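Local coordinates for protein methylocystis parvus OBBP MbnE (Methylocystis parvus OBBP, PDB 5ICQ) that probably binds the copper chelator methanobactin in the periplasm as a solute-binding protein of its transport machinery, at residues 445-459 and 472-486. Sequence-based numbering, arbitrary orientation.
Sequences SFEIMVKDRDQERLA and EVRVRLVDEVQYQRR
M449 reaches across to Y483 and R486 and shows how one long apolar side chain can tie a strand to a helix. From CB, CG stands anti to the backbone N (chi1 174°) and lies 3.7 Å from Y483 CD1, also touching V478 CG2. The chain stays extended to SD, which sits 3.6 Å from R486 NE, over one face of that guanidinium, while standing obliquely to the Y483 ring in a Met-aromatic contact. A bend at chi3 (74°) folds CE back against Y483 CD1 and CE1. The ring is covered on one face by K451, whose CB lies over its centre in a CH-pi contact, 3.5 Å from the centroid. Its OH is bridged by a water to M449 O and Q455 OE1.

The frame is a right-handed beta-alpha-beta crossover: strands 445-450 and 472-477 run parallel, joined by six backbone hydrogen bonds from F446 N to V450 O, and helix 453-467 covers the face bearing I448, V450, V473 and V475. There A459 CB meets V475 CG1 at 3.7 Å. M449 shares the other face with E447, whose OE2 accepts from R486 NH2 (2.7 Å) through its syn lone pair, a salt bridge near the guanidinium plane. A water links E447 OE1 to R486 NH1, and D491 O accepts from R486 NE, the guanidinium nitrogen nearest M449 SD.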
loop_
_atom_site.group_PDB
_atom_site.type_symbol
_atom_site.label_atom_id
_atom_site.label_comp_id
_atom_site.label_asym_id
_atom_site.label_seq_id
_atom_site.Cartn_x
_atom_site.Cartn_y
_atom_site.Cartn_z
ATOM N N SER A 445 -9.959 -32.310 -8.158
ATOM C CA SER A 445 -8.917 -31.705 -8.975
ATOM C C SER A 445 -9.271 -30.254 -9.272
ATOM O O SER A 445 -10.445 -29.881 -9.330
ATOM C CB SER A 445 -8.682 -32.489 -10.275
ATOM O OG SER A 445 -9.685 -32.235 -11.219
ATOM N N PHE A 446 -8.237 -29.434 -9.441
ATOM C CA PHE A 446 -8.454 -28.015 -9.694
ATOM C C PHE A 446 -7.226 -27.437 -10.375
ATOM O O PHE A 446 -6.186 -28.087 -10.489
ATOM C CB PHE A 446 -8.798 -27.249 -8.405
ATOM C CG PHE A 446 -7.634 -27.039 -7.441
ATOM C CD1 PHE A 446 -7.289 -28.017 -6.521
ATOM C CD2 PHE A 446 -6.933 -25.835 -7.423
ATOM C CE1 PHE A 446 -6.252 -27.814 -5.614
ATOM C CE2 PHE A 446 -5.879 -25.622 -6.522
ATOM C CZ PHE A 446 -5.542 -26.613 -5.612
ATOM N N GLU A 447 -7.360 -26.196 -10.821
ATOM C CA GLU A 447 -6.307 -25.525 -11.565
ATOM C C GLU A 447 -5.867 -24.276 -10.816
ATOM O O GLU A 447 -6.710 -23.515 -10.329
ATOM C CB GLU A 447 -6.813 -25.148 -12.956
ATOM C CG GLU A 447 -5.872 -24.247 -13.734
ATOM C CD GLU A 447 -6.574 -23.622 -14.932
ATOM O OE1 GLU A 447 -6.478 -24.170 -16.041
ATOM O OE2 GLU A 447 -7.245 -22.594 -14.744
ATOM N N ILE A 448 -4.552 -24.056 -10.730
ATOM C CA ILE A 448 -3.997 -22.785 -10.256
ATOM C C ILE A 448 -3.577 -21.980 -11.472
ATOM O O ILE A 448 -2.667 -22.385 -12.205
ATOM C CB ILE A 448 -2.792 -22.986 -9.321
ATOM C CG1 ILE A 448 -3.165 -23.852 -8.113
ATOM C CG2 ILE A 448 -2.235 -21.607 -8.866
ATOM C CD1 ILE A 448 -1.959 -24.180 -7.208
ATOM N N MET A 449 -4.200 -20.824 -11.679
ATOM C CA MET A 449 -3.823 -19.962 -12.792
ATOM C C MET A 449 -2.688 -19.047 -12.349
ATOM O O MET A 449 -2.789 -18.397 -11.306
ATOM C CB MET A 449 -5.026 -19.139 -13.266
ATOM C CG MET A 449 -4.685 -18.123 -14.330
ATOM S SD MET A 449 -6.146 -17.184 -14.890
ATOM C CE MET A 449 -6.446 -16.096 -13.496
ATOM N N VAL A 450 -1.606 -18.995 -13.135
ATOM C CA VAL A 450 -0.456 -18.167 -12.791
ATOM C C VAL A 450 -0.078 -17.279 -13.973
ATOM O O VAL A 450 -0.422 -17.545 -15.123
ATOM C CB VAL A 450 0.767 -19.002 -12.345
ATOM C CG1 VAL A 450 0.460 -19.783 -11.063
ATOM C CG2 VAL A 450 1.214 -19.950 -13.458
ATOM N N LYS A 451 0.652 -16.203 -13.666
ATOM C CA LYS A 451 0.985 -15.206 -14.675
ATOM C C LYS A 451 2.465 -15.116 -15.018
ATOM O O LYS A 451 2.800 -14.513 -16.041
ATOM C CB LYS A 451 0.496 -13.818 -14.238
ATOM C CG LYS A 451 1.297 -13.193 -13.110
ATOM C CD LYS A 451 0.880 -11.731 -12.930
ATOM C CE LYS A 451 1.640 -11.050 -11.810
ATOM N NZ LYS A 451 1.328 -9.589 -11.777
ATOM N N ASP A 452 3.360 -15.695 -14.217
ATOM C CA ASP A 452 4.780 -15.637 -14.555
ATOM C C ASP A 452 5.493 -16.852 -13.970
ATOM O O ASP A 452 4.879 -17.689 -13.309
ATOM C CB ASP A 452 5.405 -14.313 -14.092
ATOM C CG ASP A 452 5.269 -14.070 -12.594
ATOM O OD1 ASP A 452 5.395 -15.017 -11.790
ATOM O OD2 ASP A 452 5.076 -12.898 -12.206
ATOM N N ARG A 453 6.810 -16.934 -14.219
ATOM C CA ARG A 453 7.597 -18.109 -13.834
ATOM C C ARG A 453 7.744 -18.227 -12.326
ATOM O O ARG A 453 7.778 -19.342 -11.788
ATOM C CB ARG A 453 8.999 -18.063 -14.460
ATOM C CG ARG A 453 9.095 -18.275 -15.961
ATOM C CD ARG A 453 8.535 -17.119 -16.765
ATOM N NE ARG A 453 8.747 -15.800 -16.157
ATOM C CZ ARG A 453 8.068 -14.712 -16.487
ATOM N NH1 ARG A 453 7.124 -14.787 -17.423
ATOM N NH2 ARG A 453 8.317 -13.558 -15.890
ATOM N N ASP A 454 7.908 -17.100 -11.631
ATOM C CA ASP A 454 8.006 -17.159 -10.177
ATOM C C ASP A 454 6.729 -17.737 -9.572
ATOM O O ASP A 454 6.782 -18.634 -8.723
ATOM C CB ASP A 454 8.313 -15.770 -9.613
ATOM C CG ASP A 454 8.626 -15.797 -8.119
ATOM O OD1 ASP A 454 9.307 -16.743 -7.671
ATOM O OD2 ASP A 454 8.190 -14.874 -7.391
ATOM N N GLN A 455 5.565 -17.242 -10.011
ATOM C CA GLN A 455 4.302 -17.813 -9.547
ATOM C C GLN A 455 4.184 -19.283 -9.923
ATOM O O GLN A 455 3.682 -20.094 -9.135
ATOM C CB GLN A 455 3.120 -17.047 -10.131
ATOM C CG GLN A 455 2.928 -15.656 -9.503
ATOM C CD GLN A 455 1.580 -15.069 -9.863
ATOM O OE1 GLN A 455 0.820 -15.669 -10.619
ATOM N NE2 GLN A 455 1.273 -13.895 -9.317
ATOM N N GLU A 456 4.586 -19.634 -11.144
ATOM C CA GLU A 456 4.463 -21.020 -11.584
ATOM C C GLU A 456 5.281 -21.955 -10.698
ATOM O O GLU A 456 4.815 -23.042 -10.336
ATOM C CB GLU A 456 4.880 -21.150 -13.055
ATOM C CG GLU A 456 4.684 -22.577 -13.592
ATOM C CD GLU A 456 5.062 -22.745 -15.057
ATOM O OE1 GLU A 456 4.393 -23.517 -15.780
ATOM O OE2 GLU A 456 6.023 -22.093 -15.499
ATOM N N ARG A 457 6.492 -21.547 -10.313
ATOM C CA ARG A 457 7.295 -22.413 -9.446
ATOM C C ARG A 457 6.657 -22.575 -8.074
ATOM O O ARG A 457 6.666 -23.675 -7.509
ATOM C CB ARG A 457 8.709 -21.862 -9.280
ATOM C CG ARG A 457 9.497 -21.774 -10.561
ATOM C CD ARG A 457 10.917 -21.370 -10.264
ATOM N NE ARG A 457 11.360 -20.295 -11.137
ATOM C CZ ARG A 457 11.540 -20.418 -12.448
ATOM N NH1 ARG A 457 11.308 -21.574 -13.067
ATOM N NH2 ARG A 457 11.948 -19.373 -13.146
ATOM N N LEU A 458 6.120 -21.485 -7.515
ATOM C CA LEU A 458 5.404 -21.590 -6.244
ATOM C C LEU A 458 4.218 -22.538 -6.365
ATOM O O LEU A 458 3.968 -23.360 -5.475
ATOM C CB LEU A 458 4.921 -20.208 -5.799
ATOM C CG LEU A 458 5.953 -19.168 -5.373
ATOM C CD1 LEU A 458 5.260 -17.844 -5.000
ATOM C CD2 LEU A 458 6.741 -19.709 -4.186
ATOM N N ALA A 459 3.462 -22.422 -7.454
ATOM C CA ALA A 459 2.267 -23.243 -7.606
ATOM C C ALA A 459 2.623 -24.705 -7.841
ATOM O O ALA A 459 1.914 -25.607 -7.370
ATOM C CB ALA A 459 1.408 -22.697 -8.753
ATOM N N GLU A 472 -5.428 -33.631 -7.327
ATOM C CA GLU A 472 -4.836 -33.340 -8.627
ATOM C C GLU A 472 -4.851 -31.831 -8.857
ATOM O O GLU A 472 -5.913 -31.208 -8.815
ATOM C CB GLU A 472 -5.605 -34.065 -9.728
ATOM C CG GLU A 472 -5.179 -33.681 -11.142
ATOM C CD GLU A 472 -5.985 -34.419 -12.190
ATOM O OE1 GLU A 472 -6.009 -35.669 -12.149
ATOM O OE2 GLU A 472 -6.612 -33.752 -13.037
ATOM N N VAL A 473 -3.681 -31.238 -9.085
ATOM C CA VAL A 473 -3.574 -29.787 -9.250
ATOM C C VAL A 473 -2.884 -29.498 -10.574
ATOM O O VAL A 473 -1.727 -29.881 -10.770
ATOM C CB VAL A 473 -2.801 -29.131 -8.098
ATOM C CG1 VAL A 473 -2.832 -27.600 -8.253
ATOM C CG2 VAL A 473 -3.365 -29.571 -6.732
ATOM N N ARG A 474 -3.573 -28.804 -11.471
ATOM C CA ARG A 474 -2.969 -28.378 -12.723
ATOM C C ARG A 474 -2.518 -26.926 -12.607
ATOM O O ARG A 474 -3.309 -26.055 -12.233
ATOM C CB ARG A 474 -3.973 -28.547 -13.863
ATOM C CG ARG A 474 -4.505 -29.973 -13.943
ATOM C CD ARG A 474 -5.873 -30.070 -14.605
ATOM N NE ARG A 474 -6.978 -29.960 -13.651
ATOM C CZ ARG A 474 -7.957 -29.066 -13.745
ATOM N NH1 ARG A 474 -7.971 -28.199 -14.748
ATOM N NH2 ARG A 474 -8.928 -29.039 -12.846
ATOM N N VAL A 475 -1.253 -26.666 -12.927
ATOM C CA VAL A 475 -0.697 -25.313 -12.871
ATOM C C VAL A 475 -0.620 -24.805 -14.302
ATOM O O VAL A 475 0.079 -25.398 -15.136
ATOM C CB VAL A 475 0.685 -25.298 -12.197
ATOM C CG1 VAL A 475 1.299 -23.880 -12.209
ATOM C CG2 VAL A 475 0.578 -25.814 -10.770
ATOM N N ARG A 476 -1.343 -23.728 -14.613
ATOM C CA ARG A 476 -1.361 -23.221 -15.984
ATOM C C ARG A 476 -0.938 -21.761 -16.032
ATOM O O ARG A 476 -1.599 -20.886 -15.455
ATOM C CB ARG A 476 -2.731 -23.412 -16.643
ATOM C CG ARG A 476 -3.148 -24.884 -16.754
ATOM C CD ARG A 476 -2.035 -25.805 -17.305
ATOM N NE ARG A 476 -2.412 -27.227 -17.236
ATOM C CZ ARG A 476 -1.607 -28.239 -16.907
ATOM N NH1 ARG A 476 -0.323 -28.024 -16.586
ATOM N NH2 ARG A 476 -2.096 -29.472 -16.875
ATOM N N LEU A 477 0.159 -21.515 -16.740
ATOM C CA LEU A 477 0.663 -20.174 -16.993
ATOM C C LEU A 477 -0.096 -19.594 -18.182
ATOM O O LEU A 477 -0.103 -20.195 -19.259
ATOM C CB LEU A 477 2.160 -20.256 -17.290
ATOM C CG LEU A 477 2.863 -19.012 -17.814
ATOM C CD1 LEU A 477 2.913 -18.011 -16.715
ATOM C CD2 LEU A 477 4.270 -19.363 -18.296
ATOM N N VAL A 478 -0.758 -18.458 -17.997
ATOM C CA VAL A 478 -1.558 -17.889 -19.078
ATOM C C VAL A 478 -1.001 -16.514 -19.426
ATOM O O VAL A 478 -0.403 -15.836 -18.585
ATOM C CB VAL A 478 -3.057 -17.819 -18.716
ATOM C CG1 VAL A 478 -3.572 -19.195 -18.317
ATOM C CG2 VAL A 478 -3.289 -16.857 -17.596
ATOM N N ASP A 479 -1.183 -16.111 -20.685
ATOM C CA ASP A 479 -0.619 -14.841 -21.121
ATOM C C ASP A 479 -1.342 -13.678 -20.451
ATOM O O ASP A 479 -2.420 -13.830 -19.874
ATOM C CB ASP A 479 -0.660 -14.712 -22.651
ATOM C CG ASP A 479 -2.080 -14.665 -23.226
ATOM O OD1 ASP A 479 -2.929 -13.882 -22.751
ATOM O OD2 ASP A 479 -2.339 -15.409 -24.193
ATOM N N GLU A 480 -0.725 -12.497 -20.560
ATOM C CA GLU A 480 -1.184 -11.305 -19.855
ATOM C C GLU A 480 -2.651 -10.990 -20.131
ATOM O O GLU A 480 -3.399 -10.632 -19.212
ATOM C CB GLU A 480 -0.306 -10.119 -20.260
ATOM C CG GLU A 480 -0.888 -8.748 -19.946
ATOM C CD GLU A 480 -0.106 -7.613 -20.605
ATOM O OE1 GLU A 480 0.882 -7.132 -20.008
ATOM O OE2 GLU A 480 -0.480 -7.195 -21.722
ATOM N N VAL A 481 -3.075 -11.083 -21.391
ATOM C CA VAL A 481 -4.433 -10.678 -21.743
ATOM C C VAL A 481 -5.450 -11.640 -21.139
ATOM O O VAL A 481 -6.454 -11.220 -20.554
ATOM C CB VAL A 481 -4.585 -10.579 -23.271
ATOM C CG1 VAL A 481 -6.048 -10.519 -23.654
ATOM C CG2 VAL A 481 -3.848 -9.359 -23.795
ATOM N N GLN A 482 -5.203 -12.945 -21.277
ATOM C CA GLN A 482 -6.106 -13.951 -20.721
ATOM C C GLN A 482 -6.119 -13.913 -19.195
ATOM O O GLN A 482 -7.177 -14.092 -18.574
ATOM C CB GLN A 482 -5.694 -15.346 -21.206
ATOM C CG GLN A 482 -6.186 -15.705 -22.593
ATOM C CD GLN A 482 -7.699 -15.854 -22.645
ATOM O OE1 GLN A 482 -8.356 -15.343 -23.555
ATOM N NE2 GLN A 482 -8.260 -16.555 -21.664
ATOM N N TYR A 483 -4.952 -13.719 -18.580
ATOM C CA TYR A 483 -4.871 -13.641 -17.122
ATOM C C TYR A 483 -5.708 -12.489 -16.583
ATOM O O TYR A 483 -6.475 -12.650 -15.625
ATOM C CB TYR A 483 -3.414 -13.478 -16.697
ATOM C CG TYR A 483 -3.189 -13.537 -15.198
ATOM C CD1 TYR A 483 -3.080 -14.759 -14.541
ATOM C CD2 TYR A 483 -3.065 -12.378 -14.446
ATOM C CE1 TYR A 483 -2.864 -14.822 -13.167
ATOM C CE2 TYR A 483 -2.858 -12.430 -13.067
ATOM C CZ TYR A 483 -2.764 -13.656 -12.436
ATOM O OH TYR A 483 -2.542 -13.727 -11.072
ATOM N N GLN A 484 -5.555 -11.308 -17.179
ATOM C CA GLN A 484 -6.318 -10.152 -16.721
ATOM C C GLN A 484 -7.812 -10.360 -16.939
ATOM O O GLN A 484 -8.624 -10.049 -16.061
ATOM C CB GLN A 484 -5.836 -8.888 -17.438
ATOM C CG GLN A 484 -6.775 -7.696 -17.276
ATOM C CD GLN A 484 -6.406 -6.513 -18.162
ATOM O OE1 GLN A 484 -5.983 -5.467 -17.673
ATOM N NE2 GLN A 484 -6.586 -6.670 -19.468
ATOM N N ARG A 485 -8.200 -10.878 -18.107
ATOM C CA ARG A 485 -9.621 -11.110 -18.353
ATOM C C ARG A 485 -10.191 -12.153 -17.395
ATOM O O ARG A 485 -11.313 -12.002 -16.888
ATOM C CB ARG A 485 -9.845 -11.549 -19.798
ATOM C CG ARG A 485 -11.264 -11.980 -20.092
ATOM C CD ARG A 485 -11.813 -11.306 -21.336
ATOM N NE ARG A 485 -10.930 -11.482 -22.483
ATOM C CZ ARG A 485 -10.384 -10.481 -23.166
ATOM N NH1 ARG A 485 -10.642 -9.227 -22.827
ATOM N NH2 ARG A 485 -9.589 -10.732 -24.196
ATOM N N ARG A 486 -9.453 -13.233 -17.159
ATOM C CA ARG A 486 -9.968 -14.273 -16.277
ATOM C C ARG A 486 -9.998 -13.814 -14.827
ATOM O O ARG A 486 -10.902 -14.199 -14.073
ATOM C CB ARG A 486 -9.151 -15.553 -16.444
ATOM C CG ARG A 486 -9.449 -16.239 -17.785
ATOM C CD ARG A 486 -8.603 -17.496 -17.977
ATOM N NE ARG A 486 -8.844 -18.442 -16.885
ATOM C CZ ARG A 486 -8.240 -19.620 -16.768
ATOM N NH1 ARG A 486 -7.361 -20.009 -17.686
ATOM N NH2 ARG A 486 -8.518 -20.410 -15.734
HETATM O O HOH W 1 -6.846 -22.794 -18.045
HETATM O O HOH W 2 -1.847 -16.176 -10.116
HETATM O O HOH W 3 1.007 -13.814 -18.081
HETATM O O HOH W 4 -1.190 -12.331 -9.527
HETATM O O HOH W 5 2.989 -25.794 -15.219
#